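CG5036 (Drosophila melanogaster, PDB 4IGU) probably binds G-protein alpha subunits through its RGS domain, the part crystallised here, speeding their GTP hydrolysis and inhibiting GDP release. Local coordinates at residues 62-67 with 71-76; 75-80 with 110-115. All blocks are in the same frame, centred on the assembly; numbering follows the deposited sequence. Where two conformers were deposited one is given.

Interaction 1: residues 62-67 with 71-76. With NA (sodium ion), chain F.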
ATOM      1  N   LYS A  62       1.473   3.867  12.839  1.00 11.31           N
ATOM      2  CA  LYS A  62       0.947   5.132  13.358  1.00 10.58           C
ATOM      3  C   LYS A  62       0.044   4.940  14.568  1.00 13.09           C
ATOM      4  O   LYS A  62      -0.175   5.873  15.353  1.00 10.28           O
ATOM      5  CB  LYS A  62       0.257   5.940  12.249  1.00 11.81           C
ATOM      6  CG  LYS A  62       1.257   6.514  11.229  1.00 11.55           C
ATOM      7  CD  LYS A  62       0.587   7.218  10.061  1.00 16.31           C
ATOM      8  CE  LYS A  62       1.627   7.765   9.076  1.00 22.49           C
ATOM      9  NZ  LYS A  62       2.440   8.876   9.677  1.00 22.90           N
ATOM     10  N   LYS A  63      -0.458   3.720  14.730  1.00 10.34           N
ATOM     11  CA  LYS A  63      -1.345   3.414  15.834  1.00 11.93           C
ATOM     12  C   LYS A  63      -0.571   3.250  17.130  1.00 15.37           C
ATOM     13  O   LYS A  63      -1.137   3.420  18.209  1.00 16.51           O
ATOM     14  CB  LYS A  63      -2.161   2.158  15.532  1.00 15.72           C
ATOM     15  CG  LYS A  63      -3.090   2.323  14.332  1.00 15.51           C
ATOM     16  CD  LYS A  63      -3.575   0.982  13.813  1.00 24.93           C
ATOM     17  CE  LYS A  63      -4.331   0.213  14.879  1.00 27.05           C
ATOM     18  NZ  LYS A  63      -4.840  -1.104  14.356  1.00 35.47           N
ATOM     19  N   GLU A  64       0.727   2.960  17.024  1.00 12.33           N
ATOM     20  CA  GLU A  64       1.546   2.698  18.212  1.00 12.33           C
ATOM     21  C   GLU A  64       1.868   3.954  19.051  1.00 12.35           C
ATOM     22  O   GLU A  64       2.427   4.918  18.548  1.00 13.32           O
ATOM     23  CB  GLU A  64       2.840   1.985  17.813  1.00 11.52           C
ATOM     24  CG  GLU A  64       3.670   1.539  18.997  1.00 12.63           C
ATOM     25  CD  GLU A  64       2.865   0.689  19.965  1.00 14.73           C
ATOM     26  OE1 GLU A  64       2.430  -0.402  19.546  1.00 12.09           O
ATOM     27  OE2 GLU A  64       2.669   1.113  21.137  1.00  9.72           O
ATOM     28  N   ASN A  65       1.548   3.921  20.342  1.00 11.41           N
ATOM     29  CA  ASN A  65       1.824   5.061  21.218  1.00 12.05           C
ATOM     30  C   ASN A  65       3.124   4.961  22.025  1.00 13.55           C
ATOM     31  O   ASN A  65       3.677   5.974  22.435  1.00 11.85           O
ATOM     32  CB  ASN A  65       0.664   5.251  22.205  1.00 10.96           C
ATOM     33  CG  ASN A  65      -0.627   5.603  21.530  1.00 12.94           C
ATOM     34  OD1 ASN A  65      -0.638   6.154  20.423  1.00 11.69           O
ATOM     35  ND2 ASN A  65      -1.746   5.306  22.201  1.00 15.27           N
ATOM     36  N   SER A  66       3.587   3.746  22.298  1.00 10.40           N
ATOM     37  CA  SER A  66       4.778   3.558  23.135  1.00 13.96           C
ATOM     38  C   SER A  66       6.050   3.669  22.317  1.00 11.82           C
ATOM     39  O   SER A  66       6.237   2.897  21.373  1.00 11.08           O
ATOM     40  CB  SER A  66       4.757   2.193  23.820  1.00  9.99           C
ATOM     41  OG  SER A  66       3.712   2.140  24.769  1.00 11.93           O
ATOM     42  N   PRO A  67       6.945   4.606  22.693  1.00 11.72           N
ATOM     43  CA  PRO A  67       8.141   4.865  21.873  1.00 11.13           C
ATOM     44  C   PRO A  67       9.013   3.615  21.719  1.00 10.63           C
ATOM     45  O   PRO A  67       9.626   3.443  20.659  1.00 10.41           O
ATOM     46  CB  PRO A  67       8.880   5.951  22.670  1.00 11.46           C
ATOM     47  CG  PRO A  67       7.794   6.636  23.459  1.00 18.66           C
ATOM     48  CD  PRO A  67       6.828   5.551  23.822  1.00 16.71           C
ATOM     49  N   GLU A  71       9.868   1.977  18.047  1.00  9.41           N
ATOM     50  CA  GLU A  71      11.212   1.654  17.567  1.00 11.94           C
ATOM     51  C   GLU A  71      11.301   0.204  17.097  1.00 14.35           C
ATOM     52  O   GLU A  71      11.857  -0.078  16.037  1.00  8.17           O
ATOM     53  CB  GLU A  71      12.257   1.912  18.650  1.00 10.47           C
ATOM     54  CG  GLU A  71      13.608   1.338  18.279  1.00 14.76           C
ATOM     55  CD  GLU A  71      14.749   1.941  19.066  1.00 18.29           C
ATOM     56  OE1 GLU A  71      14.696   1.885  20.309  1.00 19.67           O
ATOM     57  OE2 GLU A  71      15.707   2.449  18.435  1.00 19.23           O
ATOM     58  N   GLU A  72      10.736  -0.707  17.888  1.00  8.26           N
ATOM     59  CA  GLU A  72      10.766  -2.142  17.575  1.00 11.46           C
ATOM     60  C   GLU A  72      10.087  -2.432  16.228  1.00 10.84           C
ATOM     61  O   GLU A  72      10.599  -3.201  15.403  1.00 10.40           O
ATOM     62  CB  GLU A  72      10.036  -2.906  18.688  1.00 11.99           C
ATOM     63  CG  GLU A  72      10.198  -4.416  18.665  1.00 20.37           C
ATOM     64  CD  GLU A  72      11.540  -4.875  19.221  1.00 20.03           C
ATOM     65  OE1 GLU A  72      12.123  -4.178  20.082  1.00 17.73           O
ATOM     66  OE2 GLU A  72      12.006  -5.940  18.788  1.00 26.55           O
ATOM     67  N   LYS A  73       8.920  -1.829  16.019  1.00  8.02           N
ATOM     68  CA  LYS A  73       8.173  -2.031  14.777  1.00  9.89           C
ATOM     69  C   LYS A  73       8.832  -1.308  13.606  1.00 10.21           C
ATOM     70  O   LYS A  73       8.831  -1.809  12.477  1.00  9.04           O
ATOM     71  CB  LYS A  73       6.721  -1.563  14.934  1.00 11.04           C
ATOM     72  CG  LYS A  73       5.893  -2.434  15.877  1.00 12.64           C
ATOM     73  CD  LYS A  73       4.582  -1.741  16.317  1.00 10.34           C
ATOM     74  CE  LYS A  73       3.752  -2.703  17.204  1.00 13.10           C
ATOM     75  NZ  LYS A  73       2.441  -2.122  17.667  1.00  9.57           N
ATOM     76  N   ALA A  74       9.363  -0.116  13.866  1.00  8.30           N
ATOM     77  CA  ALA A  74      10.024   0.650  12.808  1.00 12.23           C
ATOM     78  C   ALA A  74      11.254  -0.075  12.269  1.00 11.19           C
ATOM     79  O   ALA A  74      11.478  -0.090  11.055  1.00 10.30           O
ATOM     80  CB  ALA A  74      10.393   2.051  13.278  1.00  7.51           C
ATOM     81  N   ARG A  75      12.067  -0.644  13.162  1.00 10.52           N
ATOM     82  CA  ARG A  75      13.257  -1.388  12.729  0.54 12.00           C
ATOM     83  C   ARG A  75      12.873  -2.498  11.770  1.00 10.84           C
ATOM     84  O   ARG A  75      13.577  -2.748  10.798  1.00  7.81           O
ATOM     85  CB  ARG A  75      14.025  -2.006  13.909  0.54 12.14           C
ATOM     86  CG  ARG A  75      14.720  -1.010  14.831  0.54 18.34           C
ATOM     87  CD  ARG A  75      15.883  -1.678  15.575  0.54 15.04           C
ATOM     88  NE  ARG A  75      15.494  -2.940  16.200  0.54 16.69           N
ATOM     89  CZ  ARG A  75      15.166  -3.060  17.484  0.54 23.34           C
ATOM     90  NH1 ARG A  75      14.823  -4.241  17.981  0.54 25.29           N
ATOM     91  NH2 ARG A  75      15.180  -1.994  18.277  0.54 26.90           N
ATOM     92  N   LEU A  76      11.756  -3.172  12.048  1.00 12.87           N
ATOM     93  CA  LEU A  76      11.301  -4.282  11.207  1.00 15.21           C
ATOM     94  C   LEU A  76      10.814  -3.813   9.838  1.00 10.62           C
ATOM     95  O   LEU A  76      11.143  -4.413   8.816  1.00 15.36           O
ATOM     96  CB  LEU A  76      10.212  -5.093  11.917  1.00 17.56           C
ATOM     97  CG  LEU A  76      10.752  -6.276  12.702  1.00 26.40           C
ATOM     98  CD1 LEU A  76       9.672  -6.872  13.572  1.00 28.84           C
ATOM     99  CD2 LEU A  76      11.301  -7.317  11.737  1.00 17.34           C
TER
HETATM  100 NA    NA F 204       3.771   7.362  19.155  1.00 25.67          NA
HETATM  101  O   HOH W   1       4.409   8.116  21.325  1.00 26.29           O
HETATM  102  O   HOH W   2       6.126   8.539  18.247  1.00 13.09           O
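Glu-64 and Lys-73 form the close-set part of this contact, a salt bridge in which NZ of Lys-73 lies 2.5 Å from OE1 of Glu-64. The two side chains meet at about a right angle: the lysine runs out extended beyond CG, whereas the glutamate, its CG anti to the backbone N (chi1 -173°), bends at chi2. Each carboxylate oxygen uses its anti lone pair, OE1 for the lysine, while OE2 of Glu-64 accepts from N of Ser-66 at 3.0 Å; the group is held at both oxygens, which should restrain its rotation. Ser-66 occupies the N-cap position of helix 67-81, though its side chain makes no capping bond, and the arrangement ties the loop that follows helix 50-61 to the next helix of the RGS domain. The first turn is closed by an i to i+4 bond, N of Glu-71 to O of Pro-67 at 3.0 Å. Looser and wetter is the sodium side of the loop, where O of Glu-64 stands 2.9 Å from the sodium ion and two waters are further ligands. The nearer water, 2.4 Å from the sodium ion, also donates to O of Asn-65.

Interaction 2: residues 75-80 with 110-115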
ATOM      1  N   ARG A  75      12.067  -0.644  13.162  1.00 10.52           N
ATOM      2  CA  ARG A  75      13.257  -1.388  12.729  0.54 12.00           C
ATOM      3  C   ARG A  75      12.873  -2.498  11.770  1.00 10.84           C
ATOM      4  O   ARG A  75      13.577  -2.748  10.798  1.00  7.81           O
ATOM      5  CB  ARG A  75      14.025  -2.006  13.909  0.54 12.14           C
ATOM      6  CG  ARG A  75      14.720  -1.010  14.831  0.54 18.34           C
ATOM      7  CD  ARG A  75      15.883  -1.678  15.575  0.54 15.04           C
ATOM      8  NE  ARG A  75      15.494  -2.940  16.200  0.54 16.69           N
ATOM      9  CZ  ARG A  75      15.166  -3.060  17.484  0.54 23.34           C
ATOM     10  NH1 ARG A  75      14.823  -4.241  17.981  0.54 25.29           N
ATOM     11  NH2 ARG A  75      15.180  -1.994  18.277  0.54 26.90           N
ATOM     12  N   LEU A  76      11.756  -3.172  12.048  1.00 12.87           N
ATOM     13  CA  LEU A  76      11.301  -4.282  11.207  1.00 15.21           C
ATOM     14  C   LEU A  76      10.814  -3.813   9.838  1.00 10.62           C
ATOM     15  O   LEU A  76      11.143  -4.413   8.816  1.00 15.36           O
ATOM     16  CB  LEU A  76      10.212  -5.093  11.917  1.00 17.56           C
ATOM     17  CG  LEU A  76      10.752  -6.276  12.702  1.00 26.40           C
ATOM     18  CD1 LEU A  76       9.672  -6.872  13.572  1.00 28.84           C
ATOM     19  CD2 LEU A  76      11.301  -7.317  11.737  1.00 17.34           C
ATOM     20  N   ILE A  77      10.027  -2.747   9.828  1.00 12.67           N
ATOM     21  CA  ILE A  77       9.619  -2.102   8.592  1.00  9.53           C
ATOM     22  C   ILE A  77      10.842  -1.736   7.749  1.00 13.25           C
ATOM     23  O   ILE A  77      10.874  -2.004   6.541  1.00 10.35           O
ATOM     24  CB  ILE A  77       8.789  -0.834   8.881  1.00 10.29           C
ATOM     25  CG1 ILE A  77       7.440  -1.217   9.503  1.00 16.04           C
ATOM     26  CG2 ILE A  77       8.561  -0.043   7.603  1.00 11.88           C
ATOM     27  CD1 ILE A  77       6.701  -0.036  10.148  1.00 16.08           C
ATOM     28  N   TYR A  78      11.858  -1.130   8.361  1.00  7.77           N
ATOM     29  CA  TYR A  78      13.043  -0.776   7.570  1.00 13.02           C
ATOM     30  C   TYR A  78      13.702  -2.027   7.001  1.00 10.11           C
ATOM     31  O   TYR A  78      14.039  -2.080   5.808  1.00 11.07           O
ATOM     32  CB  TYR A  78      14.051   0.012   8.399  1.00 14.53           C
ATOM     33  CG  TYR A  78      15.157   0.653   7.588  1.00 15.05           C
ATOM     34  CD1 TYR A  78      16.263  -0.083   7.180  1.00 12.11           C
ATOM     35  CD2 TYR A  78      15.105   1.999   7.247  1.00 13.21           C
ATOM     36  CE1 TYR A  78      17.284   0.493   6.448  1.00 11.31           C
ATOM     37  CE2 TYR A  78      16.130   2.593   6.517  1.00 11.01           C
ATOM     38  CZ  TYR A  78      17.216   1.828   6.119  1.00 14.34           C
ATOM     39  OH  TYR A  78      18.252   2.395   5.394  1.00 11.28           O
ATOM     40  N   GLU A  79      13.879  -3.032   7.852  1.00 11.53           N
ATOM     41  CA  GLU A  79      14.505  -4.283   7.433  1.00 10.99           C
ATOM     42  C   GLU A  79      13.733  -4.984   6.303  1.00 13.83           C
ATOM     43  O   GLU A  79      14.329  -5.543   5.375  1.00 14.88           O
ATOM     44  CB  GLU A  79      14.629  -5.232   8.632  1.00 14.71           C
ATOM     45  CG  GLU A  79      15.488  -6.451   8.321  1.00 21.41           C
ATOM     46  CD  GLU A  79      15.491  -7.486   9.428  1.00 25.05           C
ATOM     47  OE1 GLU A  79      14.983  -7.185  10.540  1.00 14.03           O
ATOM     48  OE2 GLU A  79      16.006  -8.600   9.175  1.00 20.89           O
ATOM     49  N   ASP A  80      12.405  -4.967   6.392  1.00 15.82           N
ATOM     50  CA  ASP A  80      11.567  -5.729   5.468  1.00 14.96           C
ATOM     51  C   ASP A  80      11.317  -5.018   4.145  1.00 15.34           C
ATOM     52  O   ASP A  80      11.088  -5.674   3.131  1.00 14.38           O
ATOM     53  CB  ASP A  80      10.214  -6.049   6.110  1.00 13.23           C
ATOM     54  CG  ASP A  80      10.301  -7.131   7.187  1.00 20.09           C
ATOM     55  OD1 ASP A  80      11.281  -7.913   7.215  1.00 20.30           O
ATOM     56  OD2 ASP A  80       9.367  -7.197   8.007  1.00 27.05           O
ATOM     57  N   HIS A 110       6.076   9.018  12.679  1.00 10.03           N
ATOM     58  CA  HIS A 110       6.181   9.732  11.414  1.00 11.84           C
ATOM     59  C   HIS A 110       7.529   9.536  10.739  1.00  8.64           C
ATOM     60  O   HIS A 110       7.828  10.223   9.752  1.00  8.49           O
ATOM     61  CB  HIS A 110       5.905  11.230  11.623  1.00 13.59           C
ATOM     62  CG  HIS A 110       4.493  11.528  12.012  1.00 18.86           C
ATOM     63  ND1 HIS A 110       3.483  11.681  11.086  1.00 21.17           N
ATOM     64  CD2 HIS A 110       3.919  11.702  13.227  1.00 15.58           C
ATOM     65  CE1 HIS A 110       2.347  11.939  11.713  0.46 16.58           C
ATOM     66  NE2 HIS A 110       2.584  11.952  13.012  1.00 15.83           N
ATOM     67  N   THR A 111       8.326   8.601  11.254  1.00  7.03           N
ATOM     68  CA  THR A 111       9.641   8.288  10.673  1.00  6.95           C
ATOM     69  C   THR A 111       9.600   8.045   9.163  1.00 14.72           C
ATOM     70  O   THR A 111      10.459   8.539   8.412  1.00  8.24           O
ATOM     71  CB  THR A 111      10.280   7.080  11.409  1.00  7.42           C
ATOM     72  OG1 THR A 111      10.751   7.526  12.689  1.00 13.70           O
ATOM     73  CG2 THR A 111      11.446   6.493  10.631  1.00 12.77           C
ATOM     74  N   PHE A 112       8.590   7.310   8.702  1.00  8.83           N
ATOM     75  CA  PHE A 112       8.531   6.951   7.278  1.00 10.33           C
ATOM     76  C   PHE A 112       7.631   7.832   6.413  1.00 10.25           C
ATOM     77  O   PHE A 112       7.395   7.500   5.242  1.00 10.22           O
ATOM     78  CB  PHE A 112       8.077   5.496   7.127  1.00  7.78           C
ATOM     79  CG  PHE A 112       8.937   4.517   7.876  1.00 10.71           C
ATOM     80  CD1 PHE A 112      10.134   4.083   7.335  1.00 10.03           C
ATOM     81  CD2 PHE A 112       8.559   4.049   9.125  1.00 13.65           C
ATOM     82  CE1 PHE A 112      10.940   3.178   8.023  1.00 10.61           C
ATOM     83  CE2 PHE A 112       9.365   3.144   9.823  1.00 10.87           C
ATOM     84  CZ  PHE A 112      10.548   2.717   9.273  1.00  9.08           C
ATOM     85  N   ASP A 113       7.118   8.930   6.960  1.00  7.75           N
ATOM     86  CA  ASP A 113       6.172   9.747   6.195  1.00 13.94           C
ATOM     87  C   ASP A 113       6.595  10.062   4.754  1.00 13.60           C
ATOM     88  O   ASP A 113       5.814   9.866   3.825  1.00 12.30           O
ATOM     89  CB  ASP A 113       5.807  11.021   6.953  1.00 13.88           C
ATOM     90  CG  ASP A 113       4.808  10.756   8.043  1.00 15.63           C
ATOM     91  OD1 ASP A 113       4.574   9.562   8.312  1.00 14.93           O
ATOM     92  OD2 ASP A 113       4.266  11.722   8.627  1.00 18.44           O
ATOM     93  N   GLU A 114       7.826  10.525   4.565  1.00  9.86           N
ATOM     94  CA  GLU A 114       8.302  10.868   3.228  1.00 15.91           C
ATOM     95  C   GLU A 114       8.302   9.664   2.288  1.00 12.87           C
ATOM     96  O   GLU A 114       7.951   9.787   1.111  1.00 10.91           O
ATOM     97  CB  GLU A 114       9.707  11.489   3.302  1.00 18.87           C
ATOM     98  CG  GLU A 114       9.753  12.797   4.062  1.00 17.76           C
ATOM     99  CD  GLU A 114      10.056  13.997   3.174  1.00 32.79           C
ATOM    100  OE1 GLU A 114      10.690  14.950   3.679  1.00 35.69           O
ATOM    101  OE2 GLU A 114       9.657  13.991   1.984  1.00 34.28           O
ATOM    102  N   ALA A 115       8.694   8.499   2.795  1.00 11.57           N
ATOM    103  CA  ALA A 115       8.721   7.310   1.954  1.00 13.86           C
ATOM    104  C   ALA A 115       7.301   6.825   1.705  1.00 12.95           C
ATOM    105  O   ALA A 115       6.960   6.418   0.587  1.00 13.97           O
ATOM    106  CB  ALA A 115       9.583   6.199   2.581  1.00 10.18           C
TER
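The nearest pair of CA atoms, those of Tyr-78 and Phe-112, stay 9.0 Å apart between segment 75-80 of helix 67-81 and segment 110-115, where a type I turn from His-110 to Asp-113 leads into a helix with Phe-112 at its N-cap position. The Phe-112 ring bridges this gap. CG2 of Ile-77 lies over one face, offset toward the rim, in a CH-pi contact 4.0 Å from the ring centroid and 18° off the normal. That methyl is anti to the backbone N of its residue, which carries it out from the helix to the ring, and its nearest ring atom is CZ of Phe-112 at 3.8 Å. Thr-111 CG2 sits over the centre of the opposite face, so the ring is sandwiched between two methyl groups. CE1 of Phe-112 comes to the edge of the Tyr-78 ring, 4.4 Å from CD2 of Tyr-78, while OH of Tyr-78 is hydrogen-bonded to OD1 of Asn-101. Were Phe-112 replaced by an alanine, the space between the two methyls is likely to be left unfilled. In the turn, ND1 of His-110 donates to OD2 of Asp-113 at 2.6 Å. Phe-112 also packs against Cys-58 and Leu-61 of helix 50-61 and Val-100 of helix 94-103, wedged among the helices of the all-helical RGS domain.

How the interactions relate
Both interactions use helix 67-81, at successive turns; their centres are about 10 Å apart, and they share Arg-75 and Leu-76. Interaction 1 is a polar contact at the surface, interaction 2 a buried apolar one. They also touch directly: NZ of Lys-62 forms a salt bridge with OD1 of Asp-113 at 2.6 Å, linking the loop of interaction 1 to the turn of interaction 2, and O of Ala-74 packs 3.5 Å from CZ of Phe-112. Asp-113 thus gives OD1 to Lys-62, its other oxygen being already used within the turn. The sodium ion belongs to interaction 1, about 12 Å from the Phe-112 side chain.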